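Local coordinates for similar to yteR (Bacilus subtilis) (Clostridium acetobutylicum, PDB 4WU0), which probably hydrolyses unsaturated rhamnogalacturonan fragments derived from pectin, as a glycoside hydrolase of family 105, at residues 198-203 / 315-320; 248-253 / 334-339; 267-272 / 348-353; 260-265 / 299-304; 127-132 / 172-177. One frame throughout, in Å; residues are numbered along the deposited sequence.

Contact 1: residues 198-203 / 315-320; sequences WGRAMG and KICYVA
The first turn of helix 199-215, part of the (alpha/alpha)6 barrel expected of this family, meets the end of strand 311-317 and the loop beyond it; W198 is the helix N-cap residue. The polar links centre on R200, whose CG is anti to the backbone N (chi1 174°) and whose chain bends at chi3. R200 NH2 donates to C317 O at 2.7 Å, in the carbonyl plane on a lone pair and nearly in the guanidinium plane. A weak bond from R200 NH1 reaches the same oxygen, and NH2 also bonds S265 OG, so several partners limit rotation of the guanidinium. Water 1 accepts from R200 NH1 at 3.0 Å and from A320 N at 3.1 Å, bridging the two segments. The apolar links gather on the indole: R200 CB lies over one face of W198; over the opposite face A320 CB makes a CH-pi contact, 3.8 Å from the six-membered ring centroid. A sulfur-aromatic contact completes the group, with C317 SG approaching W198 CZ2 obliquely at 4.2 Å.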
# COMPACT_ATOMS: atom_id res chain seq x y z
N TRP A 198 8.42 -7.46 -7.63
CA TRP A 198 8.88 -6.22 -6.99
C TRP A 198 8.39 -6.18 -5.56
O TRP A 198 7.21 -6.41 -5.29
CB TRP A 198 8.35 -5.02 -7.77
CG TRP A 198 8.79 -3.70 -7.25
CD1 TRP A 198 10.00 -3.39 -6.72
CD2 TRP A 198 8.00 -2.50 -7.19
NE1 TRP A 198 10.02 -2.06 -6.34
CE2 TRP A 198 8.80 -1.50 -6.62
CE3 TRP A 198 6.69 -2.19 -7.56
CZ2 TRP A 198 8.33 -0.20 -6.42
CZ3 TRP A 198 6.24 -0.91 -7.35
CH2 TRP A 198 7.06 0.07 -6.79
N GLY A 199 9.31 -5.91 -4.64
CA GLY A 199 9.00 -5.89 -3.22
C GLY A 199 7.80 -5.04 -2.85
O GLY A 199 6.87 -5.50 -2.18
N ARG A 200 7.82 -3.78 -3.27
CA ARG A 200 6.73 -2.90 -2.86
C ARG A 200 5.38 -3.33 -3.45
O ARG A 200 4.36 -3.20 -2.79
CB ARG A 200 7.04 -1.43 -3.20
CG ARG A 200 5.84 -0.54 -2.90
CD ARG A 200 6.15 0.93 -2.61
NE ARG A 200 6.58 1.69 -3.77
CZ ARG A 200 7.76 2.30 -3.89
NH1 ARG A 200 8.01 3.02 -4.98
NH2 ARG A 200 8.67 2.26 -2.93
N ALA A 201 5.39 -3.88 -4.65
CA ALA A 201 4.14 -4.35 -5.25
C ALA A 201 3.53 -5.48 -4.44
O ALA A 201 2.31 -5.48 -4.17
CB ALA A 201 4.37 -4.77 -6.65
N MET A 202 4.34 -6.46 -4.04
CA MET A 202 3.82 -7.47 -3.13
C MET A 202 3.36 -6.85 -1.82
O MET A 202 2.37 -7.27 -1.26
CB MET A 202 4.84 -8.56 -2.85
CG MET A 202 4.93 -9.62 -3.93
SD MET A 202 3.42 -10.61 -4.12
CE MET A 202 3.31 -11.50 -2.57
N GLY A 203 4.10 -5.87 -1.32
CA GLY A 203 3.70 -5.16 -0.11
C GLY A 203 2.31 -4.53 -0.25
O GLY A 203 1.48 -4.65 0.65
N LYS A 315 16.78 3.78 2.41
CA LYS A 315 16.74 2.68 1.45
C LYS A 315 15.36 2.41 0.89
O LYS A 315 14.94 1.25 0.74
CB LYS A 315 17.33 1.40 2.04
CG LYS A 315 18.64 1.58 2.83
CD LYS A 315 19.75 2.22 1.98
CE LYS A 315 21.03 2.35 2.80
NZ LYS A 315 22.15 2.93 2.01
N ILE A 316 14.70 3.49 0.50
CA ILE A 316 13.36 3.40 -0.05
C ILE A 316 13.41 3.60 -1.57
O ILE A 316 13.96 4.56 -2.05
CB ILE A 316 12.44 4.46 0.57
CG1 ILE A 316 12.42 4.36 2.10
CG2 ILE A 316 11.06 4.38 -0.04
CD1 ILE A 316 11.99 5.64 2.75
N CYS A 317 12.81 2.68 -2.31
CA CYS A 317 12.73 2.87 -3.76
C CYS A 317 11.79 4.04 -4.03
O CYS A 317 10.63 3.98 -3.65
CB CYS A 317 12.19 1.61 -4.44
SG CYS A 317 11.92 1.89 -6.22
N TYR A 318 12.26 5.10 -4.67
CA TYR A 318 11.44 6.29 -4.80
C TYR A 318 10.16 6.05 -5.64
O TYR A 318 9.07 6.55 -5.30
CB TYR A 318 12.25 7.45 -5.38
CG TYR A 318 11.43 8.69 -5.66
CD1 TYR A 318 10.74 9.35 -4.64
CD2 TYR A 318 11.32 9.19 -6.95
CE1 TYR A 318 9.99 10.47 -4.91
CE2 TYR A 318 10.57 10.31 -7.22
CZ TYR A 318 9.91 10.95 -6.20
OH TYR A 318 9.15 12.07 -6.48
N VAL A 319 10.32 5.34 -6.74
CA VAL A 319 9.25 5.13 -7.72
C VAL A 319 9.62 3.95 -8.61
O VAL A 319 10.79 3.74 -8.92
CB VAL A 319 9.01 6.40 -8.59
CG1 VAL A 319 10.24 6.73 -9.43
CG2 VAL A 319 7.77 6.23 -9.48
N ALA A 320 8.63 3.18 -8.99
CA ALA A 320 8.78 2.20 -10.07
C ALA A 320 7.43 2.02 -10.72
O ALA A 320 6.38 2.22 -10.09
CB ALA A 320 9.28 0.88 -9.56
O HOH W 1 6.16 3.79 -7.22

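Contact 2: residues 248-253 / 334-339; sequences WYQVLD and YYISEP
The last turn of helix 332-337 rests against the loop that joins helices 223-240 and 264-279, so this short helix is tied to a loop that connects two helices of the (alpha/alpha)6 barrel. Y334 braces its own turn. Its hydroxyl donates to E338 OE2 at 2.6 Å on the anti lone pair, and its carbonyl O accepts from both S337 N and S337 OG. Y334 also places CD2 over the centre of the Y335 ring. Y335 is the main partner of the loop. Its carbonyl O accepts from Q250 NE2 at 3.0 Å, a fairly straight bond (158°) in which the donor stands above the carbonyl plane but the acceptor stays near the amide plane of Q250. The glutamine gets there with CG anti to its backbone N and a bend at chi2 (82°). Y335 CB touches V251 CG2 at 3.9 Å, the two side chains crossing at about a right angle. Farther along the tyrosine, the hydroxyl bonds to H176 ND1 and the ring meets that of W198. I336 follows, its CD1 lying 4.3 Å from Q250 CG and 4.4 Å from V251 CG2. At the far side of the same amide, Q250 OE1 takes a weak hydrogen bond from W198 NE1.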
# COMPACT_ATOMS: atom_id res chain seq x y z
N TRP A 248 13.47 -7.83 3.16
CA TRP A 248 13.22 -8.23 1.79
C TRP A 248 13.92 -7.34 0.76
O TRP A 248 14.14 -6.16 1.01
CB TRP A 248 11.71 -8.28 1.53
CG TRP A 248 11.07 -9.48 2.16
CD1 TRP A 248 10.84 -10.68 1.57
CD2 TRP A 248 10.58 -9.60 3.50
NE1 TRP A 248 10.27 -11.54 2.45
CE2 TRP A 248 10.09 -10.91 3.65
CE3 TRP A 248 10.52 -8.73 4.60
CZ2 TRP A 248 9.53 -11.39 4.86
CZ3 TRP A 248 9.98 -9.20 5.80
CH2 TRP A 248 9.51 -10.52 5.92
N TYR A 249 14.23 -7.94 -0.38
CA TYR A 249 14.88 -7.26 -1.49
C TYR A 249 13.93 -6.55 -2.43
O TYR A 249 12.75 -6.91 -2.55
CB TYR A 249 15.67 -8.27 -2.32
CG TYR A 249 16.92 -8.75 -1.66
CD1 TYR A 249 18.10 -8.03 -1.80
CD2 TYR A 249 16.93 -9.91 -0.89
CE1 TYR A 249 19.26 -8.47 -1.20
CE2 TYR A 249 18.09 -10.35 -0.30
CZ TYR A 249 19.23 -9.60 -0.44
OH TYR A 249 20.40 -10.03 0.16
N GLN A 250 14.46 -5.53 -3.09
CA GLN A 250 13.75 -4.83 -4.18
C GLN A 250 13.21 -5.79 -5.24
O GLN A 250 12.03 -5.71 -5.60
CB GLN A 250 14.72 -3.82 -4.81
CG GLN A 250 14.33 -3.20 -6.13
CD GLN A 250 13.37 -2.04 -5.97
OE1 GLN A 250 12.64 -1.96 -4.98
NE2 GLN A 250 13.32 -1.17 -6.97
N VAL A 251 14.06 -6.68 -5.75
CA VAL A 251 13.61 -7.76 -6.62
C VAL A 251 13.62 -9.03 -5.75
O VAL A 251 14.68 -9.57 -5.40
CB VAL A 251 14.46 -7.93 -7.88
CG1 VAL A 251 13.90 -9.05 -8.77
CG2 VAL A 251 14.50 -6.62 -8.65
N LEU A 252 12.43 -9.46 -5.34
CA LEU A 252 12.27 -10.31 -4.16
C LEU A 252 13.05 -11.62 -4.16
O LEU A 252 13.57 -12.04 -3.12
CB LEU A 252 10.79 -10.64 -3.95
CG LEU A 252 9.96 -9.48 -3.40
CD1 LEU A 252 8.45 -9.71 -3.59
CD2 LEU A 252 10.27 -9.26 -1.94
N ASP A 253 13.07 -12.28 -5.31
CA ASP A 253 13.62 -13.62 -5.42
C ASP A 253 15.04 -13.66 -5.98
O ASP A 253 15.54 -14.74 -6.25
CB ASP A 253 12.71 -14.50 -6.30
CG ASP A 253 12.61 -14.00 -7.73
OD1 ASP A 253 12.75 -12.77 -7.93
OD2 ASP A 253 12.36 -14.82 -8.64
N TYR A 334 16.04 -2.32 -15.02
CA TYR A 334 15.07 -1.26 -14.81
C TYR A 334 14.78 -1.07 -13.30
O TYR A 334 14.78 0.05 -12.81
CB TYR A 334 13.74 -1.48 -15.59
CG TYR A 334 12.72 -0.57 -15.00
CD1 TYR A 334 12.81 0.82 -15.19
CD2 TYR A 334 11.76 -1.05 -14.11
CE1 TYR A 334 11.97 1.68 -14.53
CE2 TYR A 334 10.90 -0.18 -13.45
CZ TYR A 334 11.02 1.17 -13.65
OH TYR A 334 10.17 2.01 -12.98
N TYR A 335 14.50 -2.15 -12.57
CA TYR A 335 14.13 -1.99 -11.16
C TYR A 335 15.29 -1.45 -10.34
O TYR A 335 15.07 -0.73 -9.37
CB TYR A 335 13.58 -3.29 -10.56
CG TYR A 335 12.15 -3.56 -10.95
CD1 TYR A 335 11.10 -2.86 -10.35
CD2 TYR A 335 11.84 -4.48 -11.94
CE1 TYR A 335 9.80 -3.09 -10.70
CE2 TYR A 335 10.53 -4.71 -12.30
CZ TYR A 335 9.51 -4.02 -11.69
OH TYR A 335 8.19 -4.24 -12.05
N ILE A 336 16.51 -1.80 -10.71
CA ILE A 336 17.68 -1.30 -9.99
C ILE A 336 17.99 0.16 -10.38
O ILE A 336 18.66 0.88 -9.64
CB ILE A 336 18.88 -2.23 -10.28
CG1 ILE A 336 18.54 -3.66 -9.84
CG2 ILE A 336 20.16 -1.75 -9.61
CD1 ILE A 336 17.92 -3.78 -8.47
N SER A 337 17.48 0.59 -11.54
CA SER A 337 17.79 1.93 -12.03
C SER A 337 17.08 3.06 -11.28
O SER A 337 17.50 4.23 -11.37
CB SER A 337 17.46 2.07 -13.53
OG SER A 337 16.05 2.24 -13.71
N GLU A 338 16.00 2.74 -10.57
CA GLU A 338 15.21 3.80 -9.96
C GLU A 338 15.88 4.31 -8.68
O GLU A 338 16.66 3.59 -8.06
CB GLU A 338 13.77 3.34 -9.69
CG GLU A 338 12.92 3.06 -10.95
CD GLU A 338 12.41 4.32 -11.66
OE1 GLU A 338 13.00 5.41 -11.47
OE2 GLU A 338 11.42 4.22 -12.43
N PRO A 339 15.60 5.56 -8.29
CA PRO A 339 16.31 6.13 -7.13
C PRO A 339 16.04 5.41 -5.82
O PRO A 339 14.92 4.92 -5.60
CB PRO A 339 15.76 7.55 -7.02
CG PRO A 339 15.28 7.86 -8.43
CD PRO A 339 14.78 6.57 -8.99

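Contact 3: residues 267-272 / 348-353; sequences SSMIVY and LGPFLL
P350 lies in the crook between two neighbouring residues of helix 264-279: its CB is 3.8 Å from S268 CB and 3.7 Å from M269 CG. The methionine chain is extended beyond CG (chi2 -179°) and runs alongside the proline, pointing the same way, until M269 CE meets P350 CG at 3.7 Å. One turn on, Y272 CD1 presses on L353 CB at 3.5 Å, the leucine coming to the ring obliquely. S268 OG lies at the edge of the F351 ring, 3.9 Å from F351 CB; its hydrogen bond goes back to A264 O in its own helix. Farther out, Y272 OH is held by D211 and K276, M269 packs on helix 199-215, and F351 fits against I299 and against M8 of helix 4-14. Helix 345-360 kinks at P350, whose N makes no bond to the preceding turn. The segment axes approach to 8.0 Å and run in the same direction, 29° apart, consistent with neighbouring, like-oriented helices of an (alpha/alpha)6 barrel.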
# COMPACT_ATOMS: atom_id res chain seq x y z
N SER A 267 9.58 -4.00 2.54
CA SER A 267 9.82 -4.74 3.77
C SER A 267 8.88 -4.29 4.88
O SER A 267 8.34 -5.11 5.60
CB SER A 267 11.28 -4.57 4.22
OG SER A 267 12.16 -5.21 3.32
N SER A 268 8.67 -2.98 5.01
CA SER A 268 7.78 -2.46 6.06
C SER A 268 6.34 -2.90 5.84
O SER A 268 5.61 -3.22 6.79
CB SER A 268 7.87 -0.94 6.12
OG SER A 268 9.13 -0.48 6.60
N MET A 269 5.92 -2.88 4.58
CA MET A 269 4.56 -3.27 4.22
C MET A 269 4.33 -4.73 4.56
O MET A 269 3.27 -5.11 5.08
CB MET A 269 4.34 -3.07 2.73
CG MET A 269 4.26 -1.66 2.31
SD MET A 269 3.95 -1.53 0.54
CE MET A 269 4.08 0.24 0.38
N ILE A 270 5.34 -5.55 4.28
CA ILE A 270 5.24 -6.99 4.54
C ILE A 270 5.17 -7.23 6.04
O ILE A 270 4.39 -8.05 6.51
CB ILE A 270 6.43 -7.74 3.91
CG1 ILE A 270 6.33 -7.64 2.39
CG2 ILE A 270 6.48 -9.20 4.36
CD1 ILE A 270 7.58 -7.99 1.63
N VAL A 271 6.01 -6.54 6.81
CA VAL A 271 5.99 -6.70 8.26
C VAL A 271 4.66 -6.26 8.86
O VAL A 271 4.12 -6.91 9.75
CB VAL A 271 7.16 -5.91 8.90
CG1 VAL A 271 7.03 -5.87 10.44
CG2 VAL A 271 8.47 -6.58 8.49
N TYR A 272 4.11 -5.17 8.36
CA TYR A 272 2.79 -4.71 8.78
C TYR A 272 1.74 -5.78 8.55
O TYR A 272 0.94 -6.07 9.43
CB TYR A 272 2.43 -3.45 8.01
CG TYR A 272 0.97 -3.05 8.10
CD1 TYR A 272 0.47 -2.41 9.22
CD2 TYR A 272 0.09 -3.33 7.07
CE1 TYR A 272 -0.86 -2.02 9.29
CE2 TYR A 272 -1.23 -2.95 7.13
CZ TYR A 272 -1.70 -2.29 8.23
OH TYR A 272 -3.01 -1.90 8.25
N LEU A 348 7.72 5.76 4.68
CA LEU A 348 7.40 6.26 6.01
C LEU A 348 6.06 5.75 6.51
O LEU A 348 5.92 5.37 7.66
CB LEU A 348 7.39 7.80 6.03
CG LEU A 348 8.73 8.48 5.79
CD1 LEU A 348 8.54 9.96 5.47
CD2 LEU A 348 9.63 8.34 6.98
N GLY A 349 5.05 5.81 5.67
CA GLY A 349 3.73 5.35 6.08
C GLY A 349 3.71 3.91 6.54
O GLY A 349 3.24 3.61 7.63
N PRO A 350 4.20 3.00 5.69
CA PRO A 350 4.24 1.59 6.09
C PRO A 350 5.08 1.36 7.33
O PRO A 350 4.74 0.51 8.15
CB PRO A 350 4.85 0.90 4.86
CG PRO A 350 4.37 1.75 3.72
CD PRO A 350 4.43 3.16 4.23
N PHE A 351 6.17 2.11 7.49
CA PHE A 351 6.98 1.96 8.71
C PHE A 351 6.19 2.39 9.96
O PHE A 351 6.22 1.72 10.99
CB PHE A 351 8.31 2.71 8.62
CG PHE A 351 9.12 2.55 9.86
CD1 PHE A 351 9.85 1.41 10.07
CD2 PHE A 351 9.09 3.50 10.87
CE1 PHE A 351 10.57 1.22 11.26
CE2 PHE A 351 9.82 3.32 12.04
CZ PHE A 351 10.55 2.16 12.22
N LEU A 352 5.47 3.50 9.88
CA LEU A 352 4.61 3.91 10.99
C LEU A 352 3.58 2.84 11.32
O LEU A 352 3.33 2.55 12.49
CB LEU A 352 3.85 5.18 10.61
CG LEU A 352 4.65 6.48 10.56
CD1 LEU A 352 3.86 7.54 9.79
CD2 LEU A 352 4.91 6.93 11.99
N LEU A 353 2.95 2.29 10.27
CA LEU A 353 1.91 1.29 10.46
C LEU A 353 2.45 -0.01 11.05
O LEU A 353 1.84 -0.60 11.95
CB LEU A 353 1.17 1.01 9.13
CG LEU A 353 0.39 2.21 8.60
CD1 LEU A 353 -0.06 1.98 7.15
CD2 LEU A 353 -0.84 2.48 9.48

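Contact 4: residues 260-265 / 299-304; sequences NYLEAS and INEFIL
The N-terminal cap of helix 264-279 packs on the end of helix 288-302, two successive helices of the (alpha/alpha)6 barrel, through the ring of F302. CG of F302 is anti to the carbonyl carbon (chi1 -55°), and the ring is layered between two beta carbons. A264 CB lies over the centre of one face, 3.7 Å from the ring centroid in a CH-pi contact, and E301 CB lies over the centre of the opposite face. At the ring edge, F302 CE1 comes within 3.4 Å of L262 O, and F302 CZ meets E263 C obliquely at 3.6 Å. Beside the ring, L262 CD1 lies 3.8 Å from E301 OE1. E263, the N-cap residue, sends its CB away from F302 and holds the helix start: OE1 accepts from G266 N and OE2 also takes C317 N. Its negative charge would probably be stabilised by the helix N-terminus. S265 grips OE2 twice: its N comes from above the carboxylate plane at 3.0 Å, and S265 OG donates to the syn lone pair at 2.7 Å.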
# COMPACT_ATOMS: atom_id res chain seq x y z
N ASN A 260 21.01 -5.77 -6.61
CA ASN A 260 19.81 -5.86 -5.79
C ASN A 260 20.12 -5.32 -4.41
O ASN A 260 21.30 -5.24 -4.03
CB ASN A 260 19.34 -7.32 -5.69
CG ASN A 260 17.83 -7.46 -5.49
OD1 ASN A 260 17.12 -6.50 -5.22
ND2 ASN A 260 17.35 -8.69 -5.62
N TYR A 261 19.09 -4.97 -3.66
CA TYR A 261 19.26 -4.33 -2.36
C TYR A 261 18.05 -4.57 -1.49
O TYR A 261 16.93 -4.72 -2.00
CB TYR A 261 19.53 -2.83 -2.52
CG TYR A 261 18.41 -2.03 -3.15
CD1 TYR A 261 18.28 -1.94 -4.53
CD2 TYR A 261 17.51 -1.32 -2.36
CE1 TYR A 261 17.28 -1.18 -5.10
CE2 TYR A 261 16.52 -0.57 -2.90
CZ TYR A 261 16.39 -0.50 -4.28
OH TYR A 261 15.39 0.25 -4.81
N LEU A 262 18.29 -4.59 -0.18
CA LEU A 262 17.21 -4.66 0.80
C LEU A 262 16.47 -3.35 0.77
O LEU A 262 17.08 -2.28 0.91
CB LEU A 262 17.81 -4.95 2.19
CG LEU A 262 18.65 -6.22 2.30
CD1 LEU A 262 19.30 -6.31 3.67
CD2 LEU A 262 17.80 -7.45 2.05
N GLU A 263 15.15 -3.41 0.59
CA GLU A 263 14.36 -2.21 0.32
C GLU A 263 13.31 -2.00 1.40
O GLU A 263 12.59 -2.92 1.81
CB GLU A 263 13.76 -2.30 -1.10
CG GLU A 263 13.18 -1.00 -1.62
CD GLU A 263 11.80 -0.67 -1.08
OE1 GLU A 263 11.01 -1.62 -0.89
OE2 GLU A 263 11.47 0.54 -0.86
N ALA A 264 13.22 -0.76 1.87
CA ALA A 264 12.52 -0.46 3.12
C ALA A 264 11.01 -0.41 3.01
O ALA A 264 10.31 -0.80 3.96
CB ALA A 264 13.03 0.86 3.70
N SER A 265 10.49 0.12 1.91
CA SER A 265 9.05 0.28 1.84
C SER A 265 8.34 -1.07 1.70
O SER A 265 7.42 -1.35 2.45
CB SER A 265 8.64 1.28 0.75
OG SER A 265 8.84 0.77 -0.55
N ILE A 299 14.38 -1.85 11.68
CA ILE A 299 15.12 -0.85 12.45
C ILE A 299 16.61 -0.99 12.17
O ILE A 299 17.32 -0.00 11.93
CB ILE A 299 14.89 -1.03 13.96
CG1 ILE A 299 13.40 -0.99 14.31
CG2 ILE A 299 15.67 0.01 14.76
CD1 ILE A 299 12.70 0.27 13.93
N ASN A 300 17.10 -2.23 12.26
CA ASN A 300 18.52 -2.48 12.06
C ASN A 300 19.00 -2.04 10.67
O ASN A 300 20.05 -1.42 10.53
CB ASN A 300 18.84 -3.97 12.24
CG ASN A 300 18.66 -4.44 13.67
OD1 ASN A 300 18.73 -3.64 14.61
ND2 ASN A 300 18.47 -5.74 13.85
N GLU A 301 18.24 -2.36 9.63
CA GLU A 301 18.70 -2.11 8.27
C GLU A 301 18.43 -0.70 7.78
O GLU A 301 19.18 -0.18 6.93
CB GLU A 301 18.04 -3.07 7.29
CG GLU A 301 18.34 -4.52 7.53
CD GLU A 301 19.83 -4.85 7.50
OE1 GLU A 301 20.53 -4.32 6.63
OE2 GLU A 301 20.28 -5.65 8.34
N PHE A 302 17.35 -0.09 8.26
CA PHE A 302 16.82 1.10 7.58
C PHE A 302 16.74 2.38 8.42
O PHE A 302 16.56 3.46 7.86
CB PHE A 302 15.45 0.79 7.00
CG PHE A 302 15.42 -0.40 6.08
CD1 PHE A 302 16.30 -0.51 5.01
CD2 PHE A 302 14.49 -1.40 6.27
CE1 PHE A 302 16.24 -1.60 4.18
CE2 PHE A 302 14.44 -2.49 5.43
CZ PHE A 302 15.30 -2.58 4.38
N ILE A 303 16.82 2.27 9.74
CA ILE A 303 16.70 3.44 10.60
C ILE A 303 18.07 3.94 11.08
O ILE A 303 18.88 3.17 11.56
CB ILE A 303 15.81 3.12 11.85
CG1 ILE A 303 14.38 2.80 11.42
CG2 ILE A 303 15.82 4.25 12.85
CD1 ILE A 303 13.59 3.96 10.90
N LEU A 304 18.30 5.25 10.96
CA LEU A 304 19.45 5.91 11.53
C LEU A 304 18.98 7.14 12.31
O LEU A 304 18.17 7.93 11.81
CB LEU A 304 20.44 6.36 10.44
CG LEU A 304 21.26 5.28 9.72
CD1 LEU A 304 22.12 5.92 8.62
CD2 LEU A 304 22.14 4.51 10.71

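Contact 5: residues 127-132 / 172-177; sequences IWLDGL and GLLYHA
H176 O is gripped by one hydrogen bond, from L129 N at 2.9 Å, nearly straight (170°) and almost along the C=O axis; a CA-H...O contact from W128 CA, at 3.5 Å, adds to it. The H176 side chain turns back with CG anti to its backbone N (chi1 -175°). NE2 makes a weak bond to D130 OD1 at 3.2 Å, the ring and carboxylate planes being only 20° apart. Water 2 links the same pair, 2.8 Å from H176 NE2 and donating to D130 OD2 at 2.7 Å, while ND1 bonds Y335 OH; the carboxylate may favour a proton on NE2. W128 and A177, at the ends of strands 126-128 and 177-179, form a non-hydrogen-bonded pair of a two-stranded antiparallel sheet; the first strand leads into helix 129-146 of the (alpha/alpha)6 barrel. A177 CB lies over the face of the W128 five-membered ring, 4.0 Å from its centroid. Beyond the sheet, L129 crosses L174 at about a right angle, and L129 CD1 reaches L174 CB at 3.9 Å.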
# COMPACT_ATOMS: atom_id res chain seq x y z
N ILE A 127 -3.69 -4.52 -14.96
CA ILE A 127 -3.86 -4.64 -13.52
C ILE A 127 -2.47 -4.58 -12.92
O ILE A 127 -1.63 -5.42 -13.22
CB ILE A 127 -4.50 -5.97 -13.11
CG1 ILE A 127 -5.88 -6.12 -13.76
CG2 ILE A 127 -4.60 -6.05 -11.58
CD1 ILE A 127 -6.48 -7.51 -13.63
N TRP A 128 -2.20 -3.59 -12.07
CA TRP A 128 -0.97 -3.55 -11.28
C TRP A 128 -1.31 -3.81 -9.82
O TRP A 128 -2.35 -3.34 -9.33
CB TRP A 128 -0.26 -2.20 -11.35
CG TRP A 128 0.08 -1.61 -12.70
CD1 TRP A 128 -0.42 -1.95 -13.93
CD2 TRP A 128 0.98 -0.53 -12.92
NE1 TRP A 128 0.14 -1.14 -14.90
CE2 TRP A 128 0.99 -0.26 -14.30
CE3 TRP A 128 1.78 0.25 -12.07
CZ2 TRP A 128 1.78 0.75 -14.85
CZ3 TRP A 128 2.55 1.24 -12.62
CH2 TRP A 128 2.55 1.49 -14.00
N LEU A 129 -0.45 -4.55 -9.12
CA LEU A 129 -0.74 -4.89 -7.73
C LEU A 129 -0.99 -3.63 -6.90
O LEU A 129 -1.86 -3.64 -6.01
CB LEU A 129 0.41 -5.69 -7.10
CG LEU A 129 0.64 -7.12 -7.58
CD1 LEU A 129 1.76 -7.78 -6.85
CD2 LEU A 129 -0.65 -7.93 -7.45
N ASP A 130 -0.22 -2.57 -7.15
CA ASP A 130 -0.37 -1.32 -6.42
C ASP A 130 -1.83 -0.90 -6.33
O ASP A 130 -2.27 -0.41 -5.30
CB ASP A 130 0.39 -0.13 -7.08
CG ASP A 130 1.81 -0.45 -7.51
OD1 ASP A 130 2.06 -1.52 -8.05
OD2 ASP A 130 2.69 0.42 -7.32
N GLY A 131 -2.58 -1.05 -7.43
CA GLY A 131 -3.95 -0.57 -7.51
C GLY A 131 -4.93 -1.23 -6.58
O GLY A 131 -5.95 -0.64 -6.23
N LEU A 132 -4.67 -2.48 -6.20
CA LEU A 132 -5.54 -3.16 -5.26
C LEU A 132 -5.56 -2.46 -3.92
O LEU A 132 -6.57 -2.48 -3.23
CB LEU A 132 -5.12 -4.62 -5.10
CG LEU A 132 -5.67 -5.57 -6.17
CD1 LEU A 132 -7.17 -5.70 -6.05
CD2 LEU A 132 -5.26 -5.13 -7.57
N GLY A 172 4.78 -18.85 -5.79
CA GLY A 172 3.67 -18.30 -5.05
C GLY A 172 3.66 -16.78 -4.96
O GLY A 172 2.71 -16.18 -4.46
N LEU A 173 4.70 -16.15 -5.49
CA LEU A 173 4.75 -14.70 -5.54
C LEU A 173 3.89 -14.18 -6.70
O LEU A 173 3.57 -14.94 -7.62
CB LEU A 173 6.19 -14.23 -5.66
CG LEU A 173 7.14 -14.61 -4.52
CD1 LEU A 173 8.57 -14.33 -4.90
CD2 LEU A 173 6.80 -13.86 -3.23
N LEU A 174 3.52 -12.90 -6.64
CA LEU A 174 2.75 -12.27 -7.70
C LEU A 174 3.59 -11.20 -8.39
O LEU A 174 4.28 -10.41 -7.75
CB LEU A 174 1.46 -11.62 -7.17
CG LEU A 174 0.29 -12.53 -6.82
CD1 LEU A 174 0.59 -13.38 -5.61
CD2 LEU A 174 -0.99 -11.72 -6.58
N TYR A 175 3.55 -11.21 -9.71
CA TYR A 175 4.26 -10.23 -10.51
C TYR A 175 3.64 -8.85 -10.32
O TYR A 175 2.47 -8.71 -9.99
CB TYR A 175 4.22 -10.61 -11.98
CG TYR A 175 4.92 -11.90 -12.29
CD1 TYR A 175 6.28 -11.92 -12.55
CD2 TYR A 175 4.23 -13.10 -12.33
CE1 TYR A 175 6.93 -13.11 -12.83
CE2 TYR A 175 4.88 -14.28 -12.60
CZ TYR A 175 6.23 -14.27 -12.84
OH TYR A 175 6.87 -15.45 -13.13
N HIS A 176 4.44 -7.83 -10.59
CA HIS A 176 4.05 -6.44 -10.40
C HIS A 176 2.78 -6.07 -11.21
O HIS A 176 1.85 -5.47 -10.68
CB HIS A 176 5.23 -5.57 -10.82
CG HIS A 176 5.05 -4.10 -10.59
ND1 HIS A 176 6.06 -3.20 -10.88
CD2 HIS A 176 4.02 -3.36 -10.12
CE1 HIS A 176 5.64 -1.98 -10.61
NE2 HIS A 176 4.42 -2.05 -10.12
N ALA A 177 2.73 -6.48 -12.47
CA ALA A 177 1.65 -6.08 -13.35
C ALA A 177 1.32 -7.10 -14.42
O ALA A 177 2.12 -8.00 -14.74
CB ALA A 177 1.99 -4.75 -14.02
O HOH W 2 4.05 0.73 -9.63

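Overall arrangement
Along the chain contact 5 closes before any other opens; contact 4 nests inside the loops closed by contacts 1 and 2, while contact 3 crosses contacts 1, 2 and 4. Contacts 1 and 2 are closest, with centres about 7 Å apart, and are joined by backbone bonds of G199 with Q250 and Y318 with P339. Contacts 3 and 4 share helix 264-279, their centres about 11 Å apart; contacts 4 and 1 both reach one sheet, through its neighbouring strands 303-305 and 311-317. Contacts 4 and 5 lie farthest apart, about 22 Å between centres. Contacts 1, 2 and 4 lie on the same side of the chain's centre, where loops and short strands meet helices 199-215 and 264-279; H176 joins contact 5 to W198 and Y335.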